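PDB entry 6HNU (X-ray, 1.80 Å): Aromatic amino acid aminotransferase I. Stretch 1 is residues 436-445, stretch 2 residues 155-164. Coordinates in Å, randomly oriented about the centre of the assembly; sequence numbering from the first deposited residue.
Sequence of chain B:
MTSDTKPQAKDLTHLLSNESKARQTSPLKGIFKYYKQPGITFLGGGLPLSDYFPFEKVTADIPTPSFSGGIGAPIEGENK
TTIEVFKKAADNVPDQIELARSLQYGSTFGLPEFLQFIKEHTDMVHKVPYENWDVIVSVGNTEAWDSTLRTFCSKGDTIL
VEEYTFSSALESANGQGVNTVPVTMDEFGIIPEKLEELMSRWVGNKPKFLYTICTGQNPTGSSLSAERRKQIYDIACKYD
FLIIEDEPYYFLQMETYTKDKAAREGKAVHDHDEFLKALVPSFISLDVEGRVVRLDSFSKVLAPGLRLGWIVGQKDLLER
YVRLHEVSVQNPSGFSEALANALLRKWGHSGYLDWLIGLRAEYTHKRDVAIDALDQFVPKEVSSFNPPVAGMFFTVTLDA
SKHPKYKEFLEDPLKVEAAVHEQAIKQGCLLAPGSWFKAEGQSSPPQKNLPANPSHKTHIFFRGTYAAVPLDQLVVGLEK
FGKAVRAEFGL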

# COMPACT_ATOMS: atom_id res chain seq x y z
N TRP B 436 2.57 2.20 -28.14
CA TRP B 436 2.53 2.83 -26.80
C TRP B 436 2.99 1.83 -25.74
O TRP B 436 3.39 2.29 -24.68
CB TRP B 436 1.14 3.37 -26.47
CG TRP B 436 0.66 4.47 -27.38
CD1 TRP B 436 1.25 4.90 -28.54
CD2 TRP B 436 -0.57 5.20 -27.26
NE1 TRP B 436 0.46 5.86 -29.13
CE2 TRP B 436 -0.63 6.09 -28.35
CE3 TRP B 436 -1.61 5.20 -26.33
CZ2 TRP B 436 -1.70 6.97 -28.52
CZ3 TRP B 436 -2.65 6.09 -26.48
CH2 TRP B 436 -2.70 6.95 -27.58
N PHE B 437 3.00 0.52 -26.04
CA PHE B 437 3.36 -0.54 -25.05
C PHE B 437 4.77 -1.02 -25.30
O PHE B 437 5.23 -1.97 -24.63
CB PHE B 437 2.38 -1.71 -25.09
CG PHE B 437 0.96 -1.32 -24.89
CD1 PHE B 437 0.14 -0.97 -25.95
CD2 PHE B 437 0.42 -1.32 -23.62
CE1 PHE B 437 -1.20 -0.68 -25.74
CE2 PHE B 437 -0.92 -1.05 -23.41
CZ PHE B 437 -1.72 -0.67 -24.46
N LYS B 438 5.47 -0.43 -26.26
CA LYS B 438 6.82 -0.93 -26.59
C LYS B 438 7.78 -0.66 -25.43
O LYS B 438 7.86 0.48 -25.05
CB LYS B 438 7.33 -0.24 -27.86
CG LYS B 438 8.66 -0.77 -28.37
CD LYS B 438 8.53 -2.11 -29.06
CE LYS B 438 9.60 -3.10 -28.68
NZ LYS B 438 10.96 -2.50 -28.69
N ALA B 439 8.57 -1.65 -25.00
CA ALA B 439 9.56 -1.52 -23.93
C ALA B 439 10.90 -1.18 -24.59
O ALA B 439 11.22 -1.79 -25.63
CB ALA B 439 9.66 -2.77 -23.11
N GLU B 440 11.65 -0.28 -23.99
CA GLU B 440 13.01 0.08 -24.46
C GLU B 440 13.99 0.02 -23.28
O GLU B 440 13.60 0.36 -22.19
CB GLU B 440 12.99 1.45 -25.12
CG GLU B 440 12.10 1.47 -26.34
CD GLU B 440 12.58 0.68 -27.56
OE1 GLU B 440 13.52 -0.15 -27.45
OE2 GLU B 440 11.97 0.89 -28.63
N GLY B 441 15.21 -0.43 -23.53
CA GLY B 441 16.24 -0.45 -22.50
C GLY B 441 17.51 -1.09 -23.00
O GLY B 441 17.48 -1.90 -23.94
N GLN B 442 18.60 -0.73 -22.37
CA GLN B 442 19.93 -1.29 -22.66
C GLN B 442 20.53 -1.67 -21.32
O GLN B 442 20.37 -0.92 -20.35
CB GLN B 442 20.82 -0.27 -23.37
CG GLN B 442 20.43 0.04 -24.81
CD GLN B 442 21.31 1.16 -25.30
OE1 GLN B 442 21.08 2.33 -25.01
NE2 GLN B 442 22.37 0.80 -26.00
N SER B 443 21.20 -2.80 -21.27
CA SER B 443 22.01 -3.19 -20.10
C SER B 443 23.20 -2.22 -20.00
O SER B 443 23.41 -1.41 -20.94
CB SER B 443 22.45 -4.59 -20.19
OG SER B 443 23.09 -4.84 -21.43
N SER B 444 23.88 -2.28 -18.87
CA SER B 444 25.11 -1.52 -18.58
C SER B 444 26.20 -2.51 -18.20
O SER B 444 26.20 -3.07 -17.11
CB SER B 444 24.87 -0.51 -17.49
OG SER B 444 26.08 0.15 -17.18
N PRO B 445 27.17 -2.80 -19.10
CA PRO B 445 27.22 -2.21 -20.44
C PRO B 445 26.23 -2.82 -21.43
O PRO B 445 25.71 -3.91 -21.20
CB PRO B 445 28.63 -2.58 -20.91
CG PRO B 445 28.96 -3.86 -20.16
CD PRO B 445 28.31 -3.69 -18.81
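Stretch 2 155-164: KGDTILVEEY

Stretch 2 runs roughly antiparallel to stretch 1, their end-to-end directions lying 153° apart, and the two touch mainly near their ends. Stretch 1 opens with the end of a 3-10 segment that begins earlier in the chain (W436, F437) and continues as loop or turn, whereas residues 158-162 of stretch 2 form a strand, with loop or turn before and after it. Together they bury 399 Å².

Along stretch 1, the first contact is made by F437. F437 O accepts a CA-H...O contact from Y164 CA at 3.3 Å, and F437 CB lies 4.3 Å from Y164 CB, while the phenyl ring leads away. K438 pairs with Y164 in a single beta bridge, their CA atoms 4.5 Å apart. Next to the bridge, A439 N donates a nearly linear hydrogen bond to E163 O (2.9 Å, 170°), and K438 CA also approaches E163 O at 3.5 Å. The K438 side chain bends at chi2 (76°), and K438 CD lies over one face of the Y164 ring, 4.1 Å from its centroid, in a CH-pi contact. K438 NZ and E163 OE2 remain 4.4 Å apart, too far for a salt bridge, but water 3 links them, at 3.1 Å from NZ and 2.9 Å from OE2.

A439 points its methyl toward the strand, where CB packs on V161 CG2 at 3.5 Å. From E440 to Q442 the backbone stays extended but makes no direct contact with stretch 2. Contact resumes at S443, whose CA lies 3.3 Å from T158 OG1. S444 comes no closer to G156 than 4.3 Å (CB to O), and water fills the gap: water 1 accepts from S444 N (3.0 Å), donates to G156 O (2.9 Å) and hydrogen-bonds T158 OG1 (2.7 Å). P445, preceded by a cis peptide bond, lies beyond the contact.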

# COMPACT_ATOMS: atom_id res chain seq x y z
N LYS B 155 19.84 0.08 -8.63
CA LYS B 155 19.95 1.03 -9.75
C LYS B 155 21.05 0.56 -10.71
O LYS B 155 22.11 0.10 -10.23
CB LYS B 155 20.25 2.44 -9.24
CG LYS B 155 20.41 3.45 -10.37
CD LYS B 155 20.87 4.84 -9.94
CE LYS B 155 21.56 5.56 -11.09
NZ LYS B 155 21.88 6.97 -10.75
N GLY B 156 20.77 0.58 -12.02
CA GLY B 156 21.70 0.15 -13.09
C GLY B 156 21.62 -1.34 -13.38
O GLY B 156 22.25 -1.78 -14.33
N ASP B 157 20.90 -2.13 -12.57
CA ASP B 157 20.66 -3.57 -12.88
C ASP B 157 19.75 -3.66 -14.12
O ASP B 157 19.10 -2.67 -14.51
CB ASP B 157 20.06 -4.36 -11.71
CG ASP B 157 20.99 -4.65 -10.54
OD1 ASP B 157 22.22 -4.48 -10.69
OD2 ASP B 157 20.47 -5.10 -9.48
N THR B 158 19.71 -4.83 -14.73
CA THR B 158 18.82 -5.15 -15.87
C THR B 158 17.81 -6.21 -15.47
O THR B 158 18.18 -7.21 -14.79
CB THR B 158 19.65 -5.62 -17.08
OG1 THR B 158 20.37 -4.46 -17.50
CG2 THR B 158 18.80 -6.09 -18.24
N ILE B 159 16.60 -6.02 -15.96
CA ILE B 159 15.57 -7.11 -16.05
C ILE B 159 15.19 -7.33 -17.52
O ILE B 159 15.34 -6.39 -18.36
CB ILE B 159 14.34 -6.76 -15.20
CG1 ILE B 159 13.62 -5.49 -15.66
CG2 ILE B 159 14.79 -6.68 -13.76
CD1 ILE B 159 12.23 -5.33 -15.08
N LEU B 160 14.69 -8.53 -17.82
CA LEU B 160 14.10 -8.82 -19.13
C LEU B 160 12.60 -8.62 -18.99
O LEU B 160 12.02 -9.07 -17.95
CB LEU B 160 14.45 -10.24 -19.58
CG LEU B 160 15.94 -10.58 -19.59
CD1 LEU B 160 16.13 -12.03 -19.92
CD2 LEU B 160 16.66 -9.69 -20.58
N VAL B 161 12.01 -7.95 -19.99
CA VAL B 161 10.54 -7.73 -20.10
C VAL B 161 10.10 -8.15 -21.50
O VAL B 161 10.94 -8.11 -22.41
CB VAL B 161 10.13 -6.28 -19.80
CG1 VAL B 161 10.59 -5.81 -18.41
CG2 VAL B 161 10.64 -5.30 -20.87
N GLU B 162 8.81 -8.49 -21.65
CA GLU B 162 8.16 -8.70 -22.96
C GLU B 162 8.33 -7.41 -23.78
O GLU B 162 8.17 -6.32 -23.23
CB GLU B 162 6.72 -9.17 -22.76
CG GLU B 162 6.71 -10.57 -22.18
CD GLU B 162 5.50 -11.00 -21.38
OE1 GLU B 162 4.92 -10.15 -20.69
OE2 GLU B 162 5.22 -12.21 -21.40
N GLU B 163 8.63 -7.53 -25.08
CA GLU B 163 8.98 -6.32 -25.87
C GLU B 163 7.77 -5.40 -25.99
O GLU B 163 8.00 -4.22 -26.20
CB GLU B 163 9.56 -6.63 -27.25
CG GLU B 163 8.53 -7.11 -28.24
CD GLU B 163 9.08 -7.36 -29.65
OE1 GLU B 163 8.90 -8.48 -30.13
OE2 GLU B 163 9.62 -6.45 -30.23
N TYR B 164 6.54 -5.89 -25.84
CA TYR B 164 5.32 -5.10 -25.59
C TYR B 164 4.76 -5.54 -24.25
O TYR B 164 4.54 -6.74 -24.07
CB TYR B 164 4.23 -5.27 -26.64
CG TYR B 164 4.69 -4.88 -28.02
CD1 TYR B 164 5.35 -5.78 -28.83
CD2 TYR B 164 4.57 -3.58 -28.45
CE1 TYR B 164 5.86 -5.42 -30.06
CE2 TYR B 164 5.01 -3.21 -29.72
CZ TYR B 164 5.67 -4.12 -30.52
OH TYR B 164 6.16 -3.78 -31.75
O HOH W 1 22.71 -3.68 -16.44
O HOH W 2 24.96 -1.73 -14.18
O HOH W 3 12.06 -5.31 -29.28